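Local coordinates for pyridine synthase TbtD (Thermobispora bispora, PDB 5WA4), which probably catalyses the formal [4+2] aza-cycloaddition that builds the pyridine core during biosynthesis of the thiopeptide antibiotic thiomuracin, at residues Ala44-His49 and Ser150-Leu155; Ala141-Asp146 and Arg247-Arg252; Val173-Ala178 and Asn319-His324. All coordinates share one frame; numbering follows the deposited sequence.

Contact 1. Residues Ala44-His49 and Ser150-Leu155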
loop_
_atom_site.group_PDB
_atom_site.type_symbol
_atom_site.label_atom_id
_atom_site.label_comp_id
_atom_site.label_asym_id
_atom_site.label_seq_id
_atom_site.Cartn_x
_atom_site.Cartn_y
_atom_site.Cartn_z
ATOM N N ALA E 44 -19.606 -10.116 41.145
ATOM C CA ALA E 44 -18.161 -10.211 41.159
ATOM C C ALA E 44 -17.624 -11.016 39.976
ATOM O O ALA E 44 -18.347 -11.816 39.357
ATOM C CB ALA E 44 -17.704 -10.816 42.463
ATOM N N TYR E 45 -16.354 -10.773 39.656
ATOM C CA TYR E 45 -15.641 -11.564 38.664
ATOM C C TYR E 45 -14.139 -11.342 38.787
ATOM O O TYR E 45 -13.680 -10.380 39.422
ATOM C CB TYR E 45 -16.136 -11.250 37.236
ATOM C CG TYR E 45 -15.666 -9.944 36.609
ATOM C CD1 TYR E 45 -16.339 -8.747 36.845
ATOM C CD2 TYR E 45 -14.587 -9.917 35.728
ATOM C CE1 TYR E 45 -15.928 -7.548 36.242
ATOM C CE2 TYR E 45 -14.173 -8.720 35.118
ATOM C CZ TYR E 45 -14.850 -7.539 35.381
ATOM O OH TYR E 45 -14.451 -6.358 34.782
ATOM N N PHE E 46 -13.376 -12.257 38.196
ATOM C CA PHE E 46 -11.924 -12.171 38.232
ATOM C C PHE E 46 -11.374 -12.332 36.825
ATOM O O PHE E 46 -12.027 -12.923 35.959
ATOM C CB PHE E 46 -11.319 -13.227 39.195
ATOM C CG PHE E 46 -11.870 -14.621 39.003
ATOM C CD1 PHE E 46 -11.234 -15.527 38.183
ATOM C CD2 PHE E 46 -13.042 -15.014 39.633
ATOM C CE1 PHE E 46 -11.745 -16.797 38.001
ATOM C CE2 PHE E 46 -13.563 -16.291 39.451
ATOM C CZ PHE E 46 -12.914 -17.178 38.635
ATOM N N LEU E 47 -10.180 -11.788 36.609
ATOM C CA LEU E 47 -9.438 -11.989 35.371
ATOM C C LEU E 47 -7.953 -12.329 35.617
ATOM O O LEU E 47 -7.346 -11.867 36.610
ATOM C CB LEU E 47 -9.522 -10.734 34.503
ATOM C CG LEU E 47 -10.897 -10.241 34.055
ATOM C CD1 LEU E 47 -10.785 -8.823 33.533
ATOM C CD2 LEU E 47 -11.503 -11.171 33.015
ATOM N N ARG E 48 -7.363 -13.106 34.706
ATOM C CA ARG E 48 -5.910 -13.273 34.699
ATOM C C ARG E 48 -5.245 -12.196 33.867
ATOM O O ARG E 48 -5.801 -11.762 32.860
ATOM C CB ARG E 48 -5.507 -14.631 34.141
ATOM C CG ARG E 48 -6.333 -15.755 34.646
ATOM C CD ARG E 48 -6.054 -16.982 33.865
ATOM N NE ARG E 48 -6.887 -18.088 34.321
ATOM C CZ ARG E 48 -6.457 -19.339 34.462
ATOM N NH1 ARG E 48 -5.189 -19.618 34.234
ATOM N NH2 ARG E 48 -7.285 -20.307 34.851
ATOM N N HIS E 49 -4.053 -11.790 34.277
ATOM C CA HIS E 49 -3.218 -10.889 33.494
ATOM C C HIS E 49 -1.711 -11.079 33.813
ATOM O O HIS E 49 -1.349 -11.572 34.888
ATOM C CB HIS E 49 -3.612 -9.430 33.739
ATOM C CG HIS E 49 -3.169 -8.504 32.651
ATOM N ND1 HIS E 49 -1.969 -7.826 32.694
ATOM C CD2 HIS E 49 -3.754 -8.161 31.477
ATOM C CE1 HIS E 49 -1.838 -7.098 31.596
ATOM N NE2 HIS E 49 -2.909 -7.282 30.843
ATOM N N SER E 150 -19.512 -20.969 35.315
ATOM C CA SER E 150 -19.080 -21.777 34.183
ATOM C C SER E 150 -17.564 -21.956 34.223
ATOM O O SER E 150 -17.012 -22.898 33.624
ATOM C CB SER E 150 -19.513 -21.153 32.851
ATOM O OG SER E 150 -20.798 -21.604 32.486
ATOM N N VAL E 151 -16.899 -21.044 34.929
ATOM C CA VAL E 151 -15.469 -21.148 35.111
ATOM C C VAL E 151 -15.164 -22.310 36.054
ATOM O O VAL E 151 -14.481 -23.262 35.655
ATOM C CB VAL E 151 -14.877 -19.859 35.643
ATOM C CG1 VAL E 151 -13.409 -20.031 35.925
ATOM C CG2 VAL E 151 -15.064 -18.769 34.618
ATOM N N TYR E 152 -15.689 -22.236 37.280
ATOM C CA TYR E 152 -15.497 -23.268 38.302
ATOM C C TYR E 152 -15.759 -24.687 37.786
ATOM O O TYR E 152 -14.909 -25.583 37.907
ATOM C CB TYR E 152 -16.397 -22.999 39.490
ATOM C CG TYR E 152 -16.200 -21.647 40.116
ATOM C CD1 TYR E 152 -14.931 -21.139 40.320
ATOM C CD2 TYR E 152 -17.291 -20.870 40.512
ATOM C CE1 TYR E 152 -14.743 -19.893 40.900
ATOM C CE2 TYR E 152 -17.111 -19.622 41.103
ATOM C CZ TYR E 152 -15.834 -19.143 41.287
ATOM O OH TYR E 152 -15.623 -17.921 41.866
ATOM N N HIS E 153 -16.938 -24.868 37.203
ATOM C CA HIS E 153 -17.325 -26.125 36.568
ATOM C C HIS E 153 -16.238 -26.613 35.614
ATOM O O HIS E 153 -15.828 -27.769 35.680
ATOM C CB HIS E 153 -18.648 -25.948 35.825
ATOM C CG HIS E 153 -19.264 -27.227 35.351
ATOM N ND1 HIS E 153 -18.973 -27.784 34.122
ATOM C CD2 HIS E 153 -20.190 -28.036 35.919
ATOM C CE1 HIS E 153 -19.685 -28.885 33.959
ATOM N NE2 HIS E 153 -20.430 -29.063 35.036
ATOM N N ALA E 154 -15.755 -25.725 34.750
ATOM C CA ALA E 154 -14.705 -26.076 33.802
ATOM C C ALA E 154 -13.378 -26.392 34.507
ATOM O O ALA E 154 -12.676 -27.338 34.130
ATOM C CB ALA E 154 -14.515 -24.964 32.801
ATOM N N LEU E 155 -13.033 -25.609 35.523
ATOM C CA LEU E 155 -11.761 -25.809 36.199
ATOM C C LEU E 155 -11.825 -27.079 37.029
ATOM O O LEU E 155 -10.856 -27.824 37.074
ATOM C CB LEU E 155 -11.386 -24.608 37.078
ATOM C CG LEU E 155 -11.089 -23.340 36.256
ATOM C CD1 LEU E 155 -10.197 -22.345 36.988
ATOM C CD2 LEU E 155 -10.490 -23.679 34.895
#

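Contact 2. Residues Ala141-Asp146 and Arg247-Arg252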
loop_
_atom_site.group_PDB
_atom_site.type_symbol
_atom_site.label_atom_id
_atom_site.label_comp_id
_atom_site.label_asym_id
_atom_site.label_seq_id
_atom_site.Cartn_x
_atom_site.Cartn_y
_atom_site.Cartn_z
ATOM N N ALA E 141 -18.309 -6.818 31.759
ATOM C CA ALA E 141 -18.406 -7.061 33.189
ATOM C C ALA E 141 -19.605 -7.950 33.540
ATOM O O ALA E 141 -19.460 -8.906 34.304
ATOM C CB ALA E 141 -18.480 -5.740 33.943
ATOM N N ASP E 142 -20.777 -7.641 32.991
ATOM C CA ASP E 142 -21.956 -8.469 33.225
ATOM C C ASP E 142 -21.683 -9.881 32.753
ATOM O O ASP E 142 -21.974 -10.860 33.457
ATOM C CB ASP E 142 -23.194 -7.923 32.504
ATOM C CG ASP E 142 -23.864 -6.758 33.240
ATOM O OD1 ASP E 142 -23.300 -6.238 34.237
ATOM O OD2 ASP E 142 -24.960 -6.346 32.778
ATOM N N PHE E 143 -21.121 -9.980 31.552
ATOM C CA PHE E 143 -20.813 -11.287 30.992
ATOM C C PHE E 143 -19.869 -12.093 31.894
ATOM O O PHE E 143 -20.068 -13.284 32.087
ATOM C CB PHE E 143 -20.195 -11.166 29.594
ATOM C CG PHE E 143 -19.579 -12.444 29.113
ATOM C CD1 PHE E 143 -20.376 -13.446 28.571
ATOM C CD2 PHE E 143 -18.202 -12.671 29.255
ATOM C CE1 PHE E 143 -19.822 -14.651 28.150
ATOM C CE2 PHE E 143 -17.634 -13.866 28.845
ATOM C CZ PHE E 143 -18.449 -14.868 28.286
ATOM N N TYR E 144 -18.838 -11.449 32.420
ATOM C CA TYR E 144 -17.842 -12.164 33.185
ATOM C C TYR E 144 -18.502 -12.693 34.451
ATOM O O TYR E 144 -18.344 -13.869 34.804
ATOM C CB TYR E 144 -16.619 -11.274 33.493
ATOM C CG TYR E 144 -15.599 -11.237 32.363
ATOM C CD1 TYR E 144 -15.223 -12.398 31.722
ATOM C CD2 TYR E 144 -15.017 -10.044 31.930
ATOM C CE1 TYR E 144 -14.295 -12.386 30.697
ATOM C CE2 TYR E 144 -14.090 -10.027 30.895
ATOM C CZ TYR E 144 -13.732 -11.211 30.281
ATOM O OH TYR E 144 -12.813 -11.254 29.238
ATOM N N ALA E 145 -19.271 -11.829 35.106
ATOM C CA ALA E 145 -20.011 -12.210 36.302
ATOM C C ALA E 145 -20.977 -13.370 36.032
ATOM O O ALA E 145 -21.033 -14.343 36.773
ATOM C CB ALA E 145 -20.769 -11.008 36.847
ATOM N N ASP E 146 -21.744 -13.270 34.961
ATOM C CA ASP E 146 -22.757 -14.272 34.714
ATOM C C ASP E 146 -22.130 -15.632 34.393
ATOM O O ASP E 146 -22.772 -16.667 34.593
ATOM C CB ASP E 146 -23.688 -13.817 33.584
ATOM C CG ASP E 146 -24.424 -12.535 33.924
ATOM O OD1 ASP E 146 -24.563 -12.226 35.131
ATOM O OD2 ASP E 146 -24.865 -11.829 32.988
ATOM N N ARG E 247 -25.374 -26.819 27.316
ATOM C CA ARG E 247 -26.696 -26.247 27.463
ATOM C C ARG E 247 -26.696 -24.997 28.309
ATOM O O ARG E 247 -27.392 -24.031 27.978
ATOM C CB ARG E 247 -27.686 -27.264 28.043
ATOM C CG ARG E 247 -28.145 -28.132 26.957
ATOM C CD ARG E 247 -29.575 -27.801 26.560
ATOM N NE ARG E 247 -29.592 -27.910 25.103
ATOM C CZ ARG E 247 -30.569 -27.497 24.296
ATOM N NH1 ARG E 247 -31.681 -26.974 24.778
ATOM N NH2 ARG E 247 -30.429 -27.595 22.985
ATOM N N GLU E 248 -25.908 -24.962 29.375
ATOM C CA GLU E 248 -25.984 -23.743 30.141
ATOM C C GLU E 248 -25.176 -22.659 29.498
ATOM O O GLU E 248 -25.502 -21.485 29.660
ATOM C CB GLU E 248 -25.565 -23.906 31.587
ATOM C CG GLU E 248 -26.794 -24.194 32.379
ATOM C CD GLU E 248 -27.079 -23.174 33.471
ATOM O OE1 GLU E 248 -26.272 -22.231 33.668
ATOM O OE2 GLU E 248 -28.182 -23.281 34.062
ATOM N N TRP E 249 -24.154 -23.036 28.742
ATOM C CA TRP E 249 -23.371 -22.036 28.055
ATOM C C TRP E 249 -24.284 -21.282 27.124
ATOM O O TRP E 249 -24.392 -20.065 27.240
ATOM C CB TRP E 249 -22.209 -22.637 27.279
ATOM C CG TRP E 249 -21.352 -21.566 26.646
ATOM C CD1 TRP E 249 -21.164 -21.335 25.301
ATOM C CD2 TRP E 249 -20.591 -20.559 27.330
ATOM N NE1 TRP E 249 -20.318 -20.257 25.125
ATOM C CE2 TRP E 249 -19.960 -19.769 26.354
ATOM C CE3 TRP E 249 -20.386 -20.254 28.671
ATOM C CZ2 TRP E 249 -19.145 -18.708 26.680
ATOM C CZ3 TRP E 249 -19.571 -19.194 28.991
ATOM C CH2 TRP E 249 -18.963 -18.435 28.006
ATOM N N VAL E 250 -24.913 -22.001 26.197
ATOM C CA VAL E 250 -25.816 -21.373 25.244
ATOM C C VAL E 250 -26.861 -20.506 25.948
ATOM O O VAL E 250 -26.964 -19.302 25.698
ATOM C CB VAL E 250 -26.539 -22.401 24.386
ATOM C CG1 VAL E 250 -27.645 -21.709 23.594
ATOM C CG2 VAL E 250 -25.559 -23.104 23.454
ATOM N N ARG E 251 -27.582 -21.114 26.882
ATOM C CA ARG E 251 -28.700 -20.472 27.570
ATOM C C ARG E 251 -28.342 -19.133 28.237
ATOM O O ARG E 251 -29.199 -18.269 28.430
ATOM C CB ARG E 251 -29.269 -21.438 28.609
ATOM C CG ARG E 251 -30.464 -20.926 29.312
ATOM C CD ARG E 251 -30.765 -21.711 30.535
ATOM N NE ARG E 251 -30.474 -23.100 30.300
ATOM C CZ ARG E 251 -29.933 -23.905 31.206
ATOM N NH1 ARG E 251 -29.714 -23.475 32.447
ATOM N NH2 ARG E 251 -29.695 -25.166 30.885
ATOM N N ARG E 252 -27.066 -18.967 28.540
ATOM C CA ARG E 252 -26.528 -17.846 29.297
ATOM C C ARG E 252 -25.960 -16.799 28.342
ATOM O O ARG E 252 -25.674 -15.660 28.726
ATOM C CB ARG E 252 -25.437 -18.357 30.246
ATOM C CG ARG E 252 -24.783 -17.348 31.164
ATOM C CD ARG E 252 -24.260 -18.081 32.408
ATOM N NE ARG E 252 -25.171 -17.996 33.557
ATOM C CZ ARG E 252 -25.095 -18.764 34.643
ATOM N NH1 ARG E 252 -24.156 -19.704 34.727
ATOM N NH2 ARG E 252 -25.963 -18.603 35.640
#

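Contact 3. Residues Val173-Ala178 and Asn319-His324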
loop_
_atom_site.group_PDB
_atom_site.type_symbol
_atom_site.label_atom_id
_atom_site.label_comp_id
_atom_site.label_asym_id
_atom_site.label_seq_id
_atom_site.Cartn_x
_atom_site.Cartn_y
_atom_site.Cartn_z
ATOM N N VAL E 173 -17.785 -24.632 19.537
ATOM C CA VAL E 173 -18.737 -25.213 18.591
ATOM C C VAL E 173 -20.190 -24.831 18.925
ATOM O O VAL E 173 -20.978 -24.546 18.029
ATOM C CB VAL E 173 -18.623 -26.766 18.561
ATOM C CG1 VAL E 173 -19.680 -27.380 17.650
ATOM C CG2 VAL E 173 -17.247 -27.202 18.112
ATOM N N ALA E 174 -20.530 -24.832 20.213
ATOM C CA ALA E 174 -21.913 -24.651 20.649
ATOM C C ALA E 174 -22.407 -23.233 20.358
ATOM O O ALA E 174 -23.531 -23.037 19.865
ATOM C CB ALA E 174 -22.054 -24.965 22.123
ATOM N N THR E 175 -21.556 -22.256 20.665
ATOM C CA THR E 175 -21.829 -20.865 20.358
ATOM C C THR E 175 -22.051 -20.630 18.853
ATOM O O THR E 175 -22.997 -19.912 18.460
ATOM C CB THR E 175 -20.701 -19.976 20.879
ATOM O OG1 THR E 175 -20.581 -20.175 22.293
ATOM C CG2 THR E 175 -20.993 -18.510 20.619
ATOM N N ALA E 176 -21.213 -21.223 18.003
ATOM C CA ALA E 176 -21.367 -20.994 16.565
ATOM C C ALA E 176 -22.608 -21.665 16.035
ATOM O O ALA E 176 -23.150 -21.235 15.021
ATOM C CB ALA E 176 -20.166 -21.476 15.793
ATOM N N HIS E 177 -23.063 -22.733 16.694
ATOM C CA HIS E 177 -24.238 -23.443 16.176
ATOM C C HIS E 177 -25.520 -22.757 16.646
ATOM O O HIS E 177 -26.434 -22.504 15.857
ATOM C CB HIS E 177 -24.247 -24.916 16.593
ATOM C CG HIS E 177 -25.277 -25.724 15.871
ATOM N ND1 HIS E 177 -25.428 -25.680 14.502
ATOM C CD2 HIS E 177 -26.244 -26.556 16.329
ATOM C CE1 HIS E 177 -26.426 -26.469 14.144
ATOM N NE2 HIS E 177 -26.937 -27.012 15.232
ATOM N N ALA E 178 -25.565 -22.447 17.934
ATOM C CA ALA E 178 -26.761 -21.933 18.560
ATOM C C ALA E 178 -26.959 -20.442 18.302
ATOM O O ALA E 178 -28.045 -20.015 17.925
ATOM C CB ALA E 178 -26.720 -22.210 20.061
ATOM N N ASN E 319 -16.797 -13.782 20.519
ATOM C CA ASN E 319 -15.595 -13.201 21.093
ATOM C C ASN E 319 -15.585 -13.285 22.604
ATOM O O ASN E 319 -14.533 -13.454 23.222
ATOM C CB ASN E 319 -15.423 -11.760 20.647
ATOM C CG ASN E 319 -14.416 -11.640 19.540
ATOM O OD1 ASN E 319 -14.761 -11.731 18.356
ATOM N ND2 ASN E 319 -13.145 -11.489 19.915
ATOM N N CYS E 320 -16.762 -13.181 23.195
ATOM C CA CYS E 320 -16.885 -13.346 24.625
ATOM C C CYS E 320 -16.515 -14.804 25.002
ATOM O O CYS E 320 -15.901 -15.057 26.037
ATOM C CB CYS E 320 -18.311 -12.969 25.075
ATOM S SG CYS E 320 -18.572 -11.148 25.302
ATOM N N THR E 321 -16.875 -15.760 24.151
ATOM C CA THR E 321 -16.496 -17.135 24.397
ATOM C C THR E 321 -14.973 -17.273 24.445
ATOM O O THR E 321 -14.418 -17.843 25.407
ATOM C CB THR E 321 -17.050 -18.076 23.335
ATOM O OG1 THR E 321 -18.473 -18.124 23.445
ATOM C CG2 THR E 321 -16.487 -19.473 23.526
ATOM N N TYR E 322 -14.303 -16.748 23.418
ATOM C CA TYR E 322 -12.851 -16.802 23.383
ATOM C C TYR E 322 -12.311 -16.175 24.657
ATOM O O TYR E 322 -11.376 -16.696 25.232
ATOM C CB TYR E 322 -12.284 -16.091 22.154
ATOM C CG TYR E 322 -12.665 -16.705 20.817
ATOM C CD1 TYR E 322 -13.057 -18.041 20.719
ATOM C CD2 TYR E 322 -12.624 -15.947 19.651
ATOM C CE1 TYR E 322 -13.403 -18.596 19.496
ATOM C CE2 TYR E 322 -12.952 -16.485 18.428
ATOM C CZ TYR E 322 -13.347 -17.807 18.344
ATOM O OH TYR E 322 -13.705 -18.335 17.109
ATOM N N LEU E 323 -12.919 -15.084 25.122
ATOM C CA LEU E 323 -12.417 -14.385 26.305
ATOM C C LEU E 323 -12.592 -15.233 27.582
ATOM O O LEU E 323 -11.799 -15.116 28.541
ATOM C CB LEU E 323 -13.101 -13.021 26.463
ATOM C CG LEU E 323 -12.688 -11.791 25.633
ATOM C CD1 LEU E 323 -13.591 -10.639 25.967
ATOM C CD2 LEU E 323 -11.256 -11.363 25.902
ATOM N N HIS E 324 -13.616 -16.091 27.571
ATOM C CA HIS E 324 -13.879 -17.054 28.638
ATOM C C HIS E 324 -12.761 -18.096 28.665
ATOM O O HIS E 324 -12.139 -18.317 29.692
ATOM C CB HIS E 324 -15.235 -17.720 28.402
ATOM C CG HIS E 324 -15.656 -18.716 29.452
ATOM N ND1 HIS E 324 -15.730 -18.407 30.798
ATOM C CD2 HIS E 324 -16.078 -20.003 29.339
ATOM C CE1 HIS E 324 -16.173 -19.461 31.463
ATOM N NE2 HIS E 324 -16.400 -20.439 30.601
#

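Contact 1. Residues Ala44-His49 and Ser150-Leu155
Strand Ala44-His49 and helix Ser150-Leu155 stay well apart, with closest axes at 11.7 Å and N-to-C directions 52° apart. The nearest backbone pair is Phe46 and Val151, whose CA atoms are 10.1 Å apart. Side chains must therefore span the gap, and Phe46 does most of this. Its CG sits between the backbone N and the carbonyl carbon (chi1 48°), and the ring reaches the helix from there. Phe46 CZ lies 4.0 Å from Val151 CG1, the two side chains meeting from opposite directions. The next helix residue, Tyr152, reaches the same ring at an angle. Tyr152 OH comes to the edge of the Phe46 ring, near its plane, 3.6 Å from Phe46 CE2. Both aromatic rings also have a cation-pi partner, Arg327 for Phe46 and Arg31 for Tyr152. Further along the strand, Arg48 runs extended from CG to NE. Leu155 CD1 lies at the edge of the guanidinium, 4.1 Å from Arg48 NH2, in a plain van der Waals contact. The charge of Arg48 is met by a salt bridge to Asp23. Helices 22-35 and 307-328 add further side chains around the contact. This is helix-on-sheet packing: the end strand, within this chain, of a four-stranded antiparallel sheet sends one large aromatic onto helix 135-159.

Contact 2. Residues Ala141-Asp146 and Arg247-Arg252
Phe143 meets Trp249, and Asp146 meets Arg252, one helical turn further on. Phe143 is the first residue of Ala141-Asp146 to reach the other helix. Its CG stands opposite the backbone N (chi1 167°), which swings the ring toward helix Arg247-Arg252. Trp249 has a similar first torsion (-176°), and its indole crosses the phenylalanine side chain at about a right angle. Trp249 CH2, on the six-membered ring, comes to the edge of the Phe143 ring, near its plane, 3.6 Å from Phe143 CZ. The ring planes are 82° apart and the centroids 6.0 Å apart. The meeting is oblique and amounts to apolar packing of two buried rings.

Asp146 comes three residues later, where the backbones are nearest, with its CA 7.5 Å from that of Arg252. Here the main chain of Asp146 makes the approach. Its carbonyl O lies over one face of the Arg252 guanidinium, 2.9 Å from NE. No N-H is aimed at it, so this is not a hydrogen bond. Any attraction would be mainly electrostatic. The bend of the arginine chain at chi3 lays the group across the carbonyl. The Asp146 carboxylate is not in contact with it, OD1 being 6.0 Å from Arg252 NE. Glu248 OE1 is 3.5 Å from Arg252 NH1 but well out of the guanidinium plane, a salt bridge of charges alone.

Helix 135-159 thus packs on helix 244-265 with a buried aromatic pair and a more open polar pair. Helix 307-328 adjoins both sides: Cys320 touches Phe143, and the His324 ring stacks on Trp249. Strand 44-49 touches helix 135-159 through Tyr45 and Leu47, at Ala141 and Tyr144.

Contact 3. Residues Val173-Ala178 and Asn319-His324
Thr175 and Thr321 carry this contact between them. Both are buried, and they account for the whole 64 Å² that the two segments hide from each other. Their CA atoms are the nearest pair across the segments, 7.7 Å apart. Both CB atoms point at the opposite helix. The side chains then slide past each other in opposite directions, and the hydroxyls come together, with Thr175 OG1 3.2 Å from Thr321 OG1. Thr175 also offers its methyl, Thr175 CG2 lying 3.8 Å from Thr321 OG1. The same oxygen is 3.9 Å from Thr175 CB, so Thr321 OG1 faces the whole branched end of Thr175.

The two threonines share one torsion setting. In Thr175 (chi1 -58°) OG1 is beside the backbone N and opposite the carbonyl carbon, and Thr321 has the same placement at -67°. This setting lets each hydroxyl turn back to its own helix. Thr175 OG1 is hydrogen-bonded to Leu171 O, and Thr321 OG1 weakly to Val317 O, each four residues earlier.

The indole N-H of Trp249 points between the two hydroxyls and makes a probable hydrogen bond to each, as in a bifurcated bond. Leu253 touches both threonines, so the polar cluster has apolar cover from the tryptophan's own helix, 244-265.

The chemistry is that of a small buried polar site between helices. A backbone carbonyl can only accept, whereas a hydroxyl can both donate and accept. Each threonine can therefore give a proton to its own helix and still receive the indole N-H, which leaves that buried donor satisfied.

In the fold
Contacts 1 and 2 share helix 135-159 and their centres lie about 12 Å apart. They touch where Tyr45 CD2 packs 3.3 Å from Tyr144 CB. Contact 2 is about 11 Å from contact 3, centre to centre. Trp249 of contact 2 joins them: its six-membered ring packs in contact 2 and its N-H reaches the threonines of contact 3. Contacts 1 and 3, with centres about 16 Å apart, still meet directly, Val151 CG2 lying 3.4 Å from His324 CE1. Together they tie the sheet's outer strand, through helix 135-159, to the helical bundle. No other protein chain of the assembly touches the six segments, so all three contacts belong to the packing within one chain; contacts 1 and 3 are buried, contact 2 partly.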